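PDB 3MKV: putative amidohydrolase from Unidentified, which probably acts as a zinc-dependent prolidase of the amidohydrolase superfamily, hydrolysing dipeptides that end in proline. Local coordinates for residues V69-R77 and L283-P293. Residues are numbered along the deposited sequence; the frame is centred on the assembly and turned at random.
Sequences VAIEFNLPR and LASEGEKYGLP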
loop_
_atom_site.group_PDB
_atom_site.type_symbol
_atom_site.label_atom_id
_atom_site.label_comp_id
_atom_site.label_asym_id
_atom_site.label_seq_id
_atom_site.Cartn_x
_atom_site.Cartn_y
_atom_site.Cartn_z
ATOM N N VAL A 69 20.261 -26.103 -4.472
ATOM C CA VAL A 69 20.328 -24.884 -5.274
ATOM C C VAL A 69 21.452 -23.963 -4.860
ATOM O O VAL A 69 21.528 -22.836 -5.335
ATOM C CB VAL A 69 18.991 -24.091 -5.317
ATOM C CG1 VAL A 69 17.826 -25.045 -5.530
ATOM C CG2 VAL A 69 18.809 -23.241 -4.063
ATOM N N ALA A 70 22.325 -24.442 -3.976
ATOM C CA ALA A 70 23.535 -23.698 -3.634
ATOM C C ALA A 70 24.542 -23.904 -4.745
ATOM O O ALA A 70 25.538 -24.606 -4.570
ATOM C CB ALA A 70 24.096 -24.164 -2.321
ATOM N N ILE A 71 24.265 -23.287 -5.891
ATOM C CA ILE A 71 25.029 -23.514 -7.114
ATOM C C ILE A 71 26.332 -22.723 -7.145
ATOM O O ILE A 71 27.160 -22.921 -8.040
ATOM C CB ILE A 71 24.206 -23.178 -8.382
ATOM C CG1 ILE A 71 23.800 -21.700 -8.395
ATOM C CG2 ILE A 71 22.973 -24.064 -8.490
ATOM C CD1 ILE A 71 23.228 -21.246 -9.741
ATOM N N GLU A 72 26.509 -21.823 -6.179
ATOM C CA GLU A 72 27.812 -21.194 -5.964
ATOM C C GLU A 72 28.058 -20.804 -4.512
ATOM O O GLU A 72 27.151 -20.876 -3.684
ATOM C CB GLU A 72 28.062 -20.008 -6.910
ATOM C CG GLU A 72 26.851 -19.467 -7.654
ATOM C CD GLU A 72 27.185 -18.204 -8.449
ATOM O OE1 GLU A 72 26.803 -18.109 -9.642
ATOM O OE2 GLU A 72 27.846 -17.308 -7.874
ATOM N N PHE A 73 29.295 -20.404 -4.214
ATOM C CA PHE A 73 29.700 -19.996 -2.862
ATOM C C PHE A 73 29.028 -18.706 -2.353
ATOM O O PHE A 73 28.886 -18.514 -1.147
ATOM C CB PHE A 73 31.227 -19.842 -2.780
ATOM C CG PHE A 73 31.975 -21.153 -2.690
ATOM C CD1 PHE A 73 32.500 -21.754 -3.828
ATOM C CD2 PHE A 73 32.162 -21.783 -1.462
ATOM C CE1 PHE A 73 33.190 -22.960 -3.744
ATOM C CE2 PHE A 73 32.854 -22.991 -1.372
ATOM C CZ PHE A 73 33.368 -23.573 -2.514
ATOM N N ASN A 74 28.629 -17.823 -3.262
ATOM C CA ASN A 74 27.981 -16.574 -2.873
ATOM C C ASN A 74 26.447 -16.687 -2.918
ATOM O O ASN A 74 25.812 -16.501 -3.964
ATOM C CB ASN A 74 28.480 -15.418 -3.750
ATOM C CG ASN A 74 27.896 -14.071 -3.345
ATOM O OD1 ASN A 74 27.068 -13.979 -2.435
ATOM N ND2 ASN A 74 28.323 -13.015 -4.032
ATOM N N LEU A 75 25.862 -16.981 -1.763
ATOM C CA LEU A 75 24.452 -17.311 -1.673
ATOM C C LEU A 75 23.543 -16.105 -1.903
ATOM O O LEU A 75 22.535 -16.208 -2.600
ATOM C CB LEU A 75 24.167 -17.975 -0.326
ATOM C CG LEU A 75 24.985 -19.260 -0.127
ATOM C CD1 LEU A 75 24.678 -19.918 1.210
ATOM C CD2 LEU A 75 24.730 -20.230 -1.268
ATOM N N PRO A 76 23.905 -14.946 -1.332
ATOM C CA PRO A 76 23.093 -13.772 -1.600
ATOM C C PRO A 76 23.004 -13.542 -3.097
ATOM O O PRO A 76 21.939 -13.196 -3.611
ATOM C CB PRO A 76 23.879 -12.639 -0.936
ATOM C CG PRO A 76 24.660 -13.310 0.146
ATOM C CD PRO A 76 25.043 -14.646 -0.446
ATOM N N ARG A 77 24.114 -13.727 -3.799
ATOM C CA ARG A 77 24.093 -13.528 -5.239
ATOM C C ARG A 77 23.219 -14.566 -5.945
ATOM O O ARG A 77 22.565 -14.257 -6.942
ATOM C CB ARG A 77 25.497 -13.518 -5.847
ATOM C CG ARG A 77 25.438 -13.387 -7.364
ATOM C CD ARG A 77 26.807 -13.332 -8.022
ATOM N NE ARG A 77 26.671 -13.171 -9.470
ATOM C CZ ARG A 77 26.764 -14.163 -10.353
ATOM N NH1 ARG A 77 27.013 -15.406 -9.952
ATOM N NH2 ARG A 77 26.617 -13.911 -11.644
ATOM N N LEU A 283 35.654 -24.668 2.501
ATOM C CA LEU A 283 35.561 -23.219 2.574
ATOM C C LEU A 283 36.949 -22.615 2.768
ATOM O O LEU A 283 37.274 -21.571 2.195
ATOM C CB LEU A 283 34.626 -22.792 3.708
ATOM C CG LEU A 283 33.130 -23.033 3.485
ATOM C CD1 LEU A 283 32.335 -22.789 4.756
ATOM C CD2 LEU A 283 32.609 -22.167 2.338
ATOM N N ALA A 284 37.769 -23.287 3.569
ATOM C CA ALA A 284 39.134 -22.840 3.817
ATOM C C ALA A 284 40.029 -23.024 2.589
ATOM O O ALA A 284 40.805 -22.137 2.248
ATOM C CB ALA A 284 39.718 -23.567 5.023
ATOM N N SER A 285 39.903 -24.170 1.921
ATOM C CA SER A 285 40.791 -24.544 0.811
ATOM C C SER A 285 40.569 -23.765 -0.484
ATOM O O SER A 285 41.522 -23.324 -1.124
ATOM C CB SER A 285 40.664 -26.043 0.506
ATOM O OG SER A 285 40.772 -26.824 1.683
ATOM N N GLU A 286 39.312 -23.616 -0.883
ATOM C CA GLU A 286 39.006 -23.103 -2.210
ATOM C C GLU A 286 37.855 -22.108 -2.195
ATOM O O GLU A 286 37.362 -21.711 -3.251
ATOM C CB GLU A 286 38.676 -24.263 -3.154
ATOM C CG GLU A 286 37.345 -24.951 -2.851
ATOM C CD GLU A 286 37.187 -26.280 -3.578
ATOM O OE1 GLU A 286 38.129 -27.100 -3.527
ATOM O OE2 GLU A 286 36.121 -26.506 -4.195
ATOM N N GLY A 287 37.429 -21.711 -1.000
ATOM C CA GLY A 287 36.312 -20.781 -0.846
ATOM C C GLY A 287 36.507 -19.445 -1.544
ATOM O O GLY A 287 35.625 -18.976 -2.266
ATOM N N GLU A 288 37.669 -18.836 -1.335
ATOM C CA GLU A 288 37.958 -17.515 -1.886
ATOM C C GLU A 288 38.219 -17.536 -3.389
ATOM O O GLU A 288 37.854 -16.597 -4.101
ATOM C CB GLU A 288 39.157 -16.896 -1.177
ATOM C CG GLU A 288 39.520 -15.530 -1.709
ATOM C CD GLU A 288 40.859 -15.063 -1.195
ATOM O OE1 GLU A 288 41.280 -13.942 -1.556
ATOM O OE2 GLU A 288 41.490 -15.822 -0.426
ATOM N N LYS A 289 38.867 -18.599 -3.857
ATOM C CA LYS A 289 39.159 -18.769 -5.278
ATOM C C LYS A 289 37.892 -18.793 -6.132
ATOM O O LYS A 289 37.875 -18.279 -7.250
ATOM C CB LYS A 289 39.951 -20.057 -5.504
ATOM C CG LYS A 289 40.035 -20.484 -6.963
ATOM C CD LYS A 289 41.114 -21.539 -7.164
ATOM C CE LYS A 289 41.616 -21.542 -8.603
ATOM N NZ LYS A 289 43.002 -22.080 -8.707
ATOM N N TYR A 290 36.835 -19.401 -5.607
ATOM C CA TYR A 290 35.595 -19.529 -6.365
ATOM C C TYR A 290 34.556 -18.483 -5.978
ATOM O O TYR A 290 33.394 -18.577 -6.372
ATOM C CB TYR A 290 35.027 -20.946 -6.254
ATOM C CG TYR A 290 35.849 -21.977 -7.000
ATOM C CD1 TYR A 290 35.952 -21.942 -8.388
ATOM C CD2 TYR A 290 36.523 -22.983 -6.318
ATOM C CE1 TYR A 290 36.702 -22.884 -9.075
ATOM C CE2 TYR A 290 37.275 -23.927 -6.995
ATOM C CZ TYR A 290 37.362 -23.872 -8.372
ATOM O OH TYR A 290 38.110 -24.811 -9.041
ATOM N N GLY A 291 34.983 -17.488 -5.204
ATOM C CA GLY A 291 34.184 -16.286 -4.993
ATOM C C GLY A 291 33.356 -16.225 -3.724
ATOM O O GLY A 291 32.241 -15.693 -3.726
ATOM N N LEU A 292 33.893 -16.764 -2.635
ATOM C CA LEU A 292 33.230 -16.630 -1.342
ATOM C C LEU A 292 33.599 -15.264 -0.767
ATOM O O LEU A 292 34.776 -14.898 -0.736
ATOM C CB LEU A 292 33.633 -17.762 -0.387
ATOM C CG LEU A 292 32.902 -17.898 0.958
ATOM C CD1 LEU A 292 31.510 -18.492 0.801
ATOM C CD2 LEU A 292 33.720 -18.739 1.923
ATOM N N PRO A 293 32.583 -14.490 -0.350
ATOM C CA PRO A 293 32.779 -13.168 0.246
ATOM C C PRO A 293 33.753 -13.189 1.427
ATOM O O PRO A 293 33.745 -14.136 2.221
ATOM C CB PRO A 293 31.370 -12.785 0.709
ATOM C CG PRO A 293 30.462 -13.532 -0.220
ATOM C CD PRO A 293 31.154 -14.843 -0.454
HETATM O O HOH W 1 30.700 -17.797 -5.677
#
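One water is shared by N74 on one side and Y290 and G291 on the other. It donates to Y290 O at 2.9 Å, donates weakly to G291 O, and accepts weakly from N74 N. The contact joins two loops of an amidohydrolase TIM barrel. Residues 69-74 follow strand 65-66 and the zinc ligands H65 and H67; residues 288-293 come after the helix that starts at 277.

F73 carries most of the contact. Its CG lies anti to the carbonyl carbon (chi1 -77°), and the ring enters the bend of 283-292. G287 CA sits over one ring face, 4.1 Å from F73 CE2 and offset toward the rim. L283 CD2 meets the ring edge in plane, 3.8 Å from F73 CE2. Y290 CB packs obliquely, 3.6 Å from F73 CD1. L292 crosses F73 at about a right angle, with L292 CD1 3.8 Å from F73 CB. E330, from another loop, also touches both F73 and Y290.

The bend is closed by the backbone bond from L292 N to G287 O, 2.8 Å, and by a type I turn from E288 to G291. Within 69-77, R77 NH1 of the helix and E72 OE1 of the loop form a salt bridge of 2.7 Å; E72 OE1 also pairs with R89 of helix 83-99. N74 is the N-cap of helix 75-78. Its OD1 accepts from R77 N, which lies above the carbonyl plane, while P293 CG packs 4.1 Å from N74 OD1.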